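Local coordinates for protein translation initiation factor eIF2B, subunit delta (Archaeoglobus fulgidus, PDB 1T5O) that probably catalyses the interconversion of methylthioribose-1-phosphate and methylthioribulose-1-phosphate, an isomerisation in methionine biosynthesis, at residues Y153-R158 with S195-W200. Residues are numbered along the deposited sequence; the frame is centred on the assembly and turned at random.
Sequences YCNAGR and SRLTCW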
loop_
_atom_site.group_PDB
_atom_site.type_symbol
_atom_site.label_atom_id
_atom_site.label_comp_id
_atom_site.label_asym_id
_atom_site.label_seq_id
_atom_site.Cartn_x
_atom_site.Cartn_y
_atom_site.Cartn_z
ATOM N N TYR A 153 10.766 3.077 -6.381
ATOM C CA TYR A 153 9.357 3.363 -6.139
ATOM C C TYR A 153 8.735 3.849 -7.436
ATOM O O TYR A 153 9.404 4.489 -8.249
ATOM C CB TYR A 153 9.218 4.450 -5.068
ATOM C CG TYR A 153 7.936 4.345 -4.298
ATOM C CD1 TYR A 153 7.773 3.348 -3.338
ATOM C CD2 TYR A 153 6.884 5.235 -4.526
ATOM C CE1 TYR A 153 6.597 3.246 -2.610
ATOM C CE2 TYR A 153 5.705 5.137 -3.813
ATOM C CZ TYR A 153 5.572 4.138 -2.849
ATOM O OH TYR A 153 4.437 4.047 -2.089
ATOM N N CYS A 154 7.450 3.566 -7.600
ATOM C CA CYS A 154 6.728 3.901 -8.818
ATOM C C CYS A 154 7.371 3.274 -10.065
ATOM O O CYS A 154 7.700 2.070 -10.069
ATOM C CB CYS A 154 6.576 5.437 -8.988
ATOM S SG CYS A 154 5.134 5.804 -10.040
ATOM N N ASN A 155 7.573 4.066 -11.123
ATOM C CA ASN A 155 8.146 3.515 -12.354
ATOM C C ASN A 155 8.882 4.586 -13.140
ATOM O O ASN A 155 8.326 5.176 -14.076
ATOM C CB ASN A 155 7.027 2.900 -13.209
ATOM C CG ASN A 155 7.518 2.395 -14.565
ATOM O OD1 ASN A 155 7.033 2.846 -15.607
ATOM N ND2 ASN A 155 8.467 1.451 -14.559
ATOM N N ALA A 156 10.120 4.849 -12.727
ATOM C CA ALA A 156 10.970 5.845 -13.372
ATOM C C ALA A 156 11.916 5.055 -14.291
ATOM O O ALA A 156 13.137 5.057 -14.121
ATOM C CB ALA A 156 11.761 6.622 -12.299
ATOM N N GLY A 157 11.316 4.358 -15.251
ATOM C CA GLY A 157 12.077 3.543 -16.173
ATOM C C GLY A 157 11.865 3.894 -17.633
ATOM O O GLY A 157 11.478 5.018 -17.963
ATOM N N ARG A 158 12.095 2.914 -18.508
ATOM C CA ARG A 158 11.997 3.132 -19.945
ATOM C C ARG A 158 10.575 3.261 -20.468
ATOM O O ARG A 158 10.370 3.704 -21.594
ATOM C CB ARG A 158 12.766 2.029 -20.717
ATOM C CG ARG A 158 12.240 0.575 -20.572
ATOM C CD ARG A 158 13.119 -0.339 -21.445
ATOM N NE ARG A 158 12.805 -1.772 -21.422
ATOM C CZ ARG A 158 11.798 -2.349 -22.072
ATOM N NH1 ARG A 158 10.962 -1.629 -22.805
ATOM N NH2 ARG A 158 11.658 -3.671 -22.022
ATOM N N SER A 195 4.272 -2.684 -9.566
ATOM C CA SER A 195 4.090 -4.099 -9.898
ATOM C C SER A 195 3.745 -4.305 -11.376
ATOM O O SER A 195 4.229 -5.247 -12.009
ATOM C CB SER A 195 2.994 -4.712 -9.019
ATOM O OG SER A 195 1.770 -4.034 -9.228
ATOM N N ARG A 196 2.923 -3.417 -11.918
ATOM C CA ARG A 196 2.504 -3.493 -13.305
ATOM C C ARG A 196 3.577 -3.131 -14.334
ATOM O O ARG A 196 3.785 -3.848 -15.304
ATOM C CB ARG A 196 1.301 -2.575 -13.543
ATOM C CG ARG A 196 0.048 -3.008 -12.823
ATOM C CD ARG A 196 -1.180 -2.589 -13.602
ATOM N NE ARG A 196 -1.010 -1.231 -14.028
ATOM C CZ ARG A 196 -1.022 -0.805 -15.286
ATOM N NH1 ARG A 196 -1.223 -1.630 -16.314
ATOM N NH2 ARG A 196 -0.755 0.461 -15.506
ATOM N N LEU A 197 4.272 -2.031 -14.091
ATOM C CA LEU A 197 5.249 -1.522 -15.036
ATOM C C LEU A 197 6.715 -1.781 -14.697
ATOM O O LEU A 197 7.453 -2.311 -15.516
ATOM C CB LEU A 197 4.986 -0.021 -15.224
ATOM C CG LEU A 197 3.498 0.324 -15.485
ATOM C CD1 LEU A 197 3.287 1.841 -15.677
ATOM C CD2 LEU A 197 3.006 -0.402 -16.750
ATOM N N THR A 198 7.137 -1.426 -13.490
ATOM C CA THR A 198 8.532 -1.616 -13.137
ATOM C C THR A 198 8.961 -3.074 -13.151
ATOM O O THR A 198 10.028 -3.400 -13.684
ATOM C CB THR A 198 8.824 -0.991 -11.764
ATOM O OG1 THR A 198 8.714 0.424 -11.898
ATOM C CG2 THR A 198 10.204 -1.355 -11.265
ATOM N N CYS A 199 8.150 -3.956 -12.573
ATOM C CA CYS A 199 8.527 -5.353 -12.565
ATOM C C CYS A 199 8.579 -5.903 -14.007
ATOM O O CYS A 199 9.417 -6.741 -14.327
ATOM C CB CYS A 199 7.570 -6.176 -11.696
ATOM S SG CYS A 199 7.752 -5.902 -9.884
ATOM N N TRP A 200 7.673 -5.431 -14.856
ATOM C CA TRP A 200 7.637 -5.871 -16.240
ATOM C C TRP A 200 8.901 -5.475 -17.006
ATOM O O TRP A 200 9.611 -6.334 -17.558
ATOM C CB TRP A 200 6.413 -5.295 -16.960
ATOM C CG TRP A 200 6.273 -5.857 -18.361
ATOM C CD1 TRP A 200 5.683 -7.054 -18.718
ATOM C CD2 TRP A 200 6.858 -5.324 -19.566
ATOM N NE1 TRP A 200 5.882 -7.285 -20.062
ATOM C CE2 TRP A 200 6.597 -6.247 -20.603
ATOM C CE3 TRP A 200 7.582 -4.156 -19.860
ATOM C CZ2 TRP A 200 7.037 -6.044 -21.923
ATOM C CZ3 TRP A 200 8.024 -3.951 -21.181
ATOM C CH2 TRP A 200 7.747 -4.897 -22.193
#
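Thr198 on helix 193-204 meets Cys154 and Asn155 in the loop that follows strand 149-152, at the C-terminal end of a central parallel strand of the Rossmann-like sheet, a worked example of one buried hydroxyl joining a loop to a helix. Its OG1 gives its proton to Cys154 O at 2.7 Å, reaching a lone pair in the carbonyl plane, and accepts from Asn155 ND2 at 2.9 Å with an N-H...O angle of 155°. The hydroxyl thus both donates and accepts. In Asn155, CG lies anti to the backbone N (chi1 176°), which helps carry ND2 to Thr198; ND2 also donates to Glu201, whose carboxylate takes the Arg158 N-H as well, while OD1 receives Arg45, a predicted substrate-binding residue. An alanine here would probably leave Thr198 OG1 without this donor, Arg45 without this acceptor and one oxygen of Glu201 without its amide partner, next to the predicted transition-state stabiliser Cys154. Leu197 CB packs 3.5 Å from Asn155 OD1. Farther along, the extended Arg158 forms a salt bridge through NE with Asp205, and its guanidinium, tilted 67° to the Trp200 ring, obliquely brings NH2 within 3.7 Å of Trp200 CZ3.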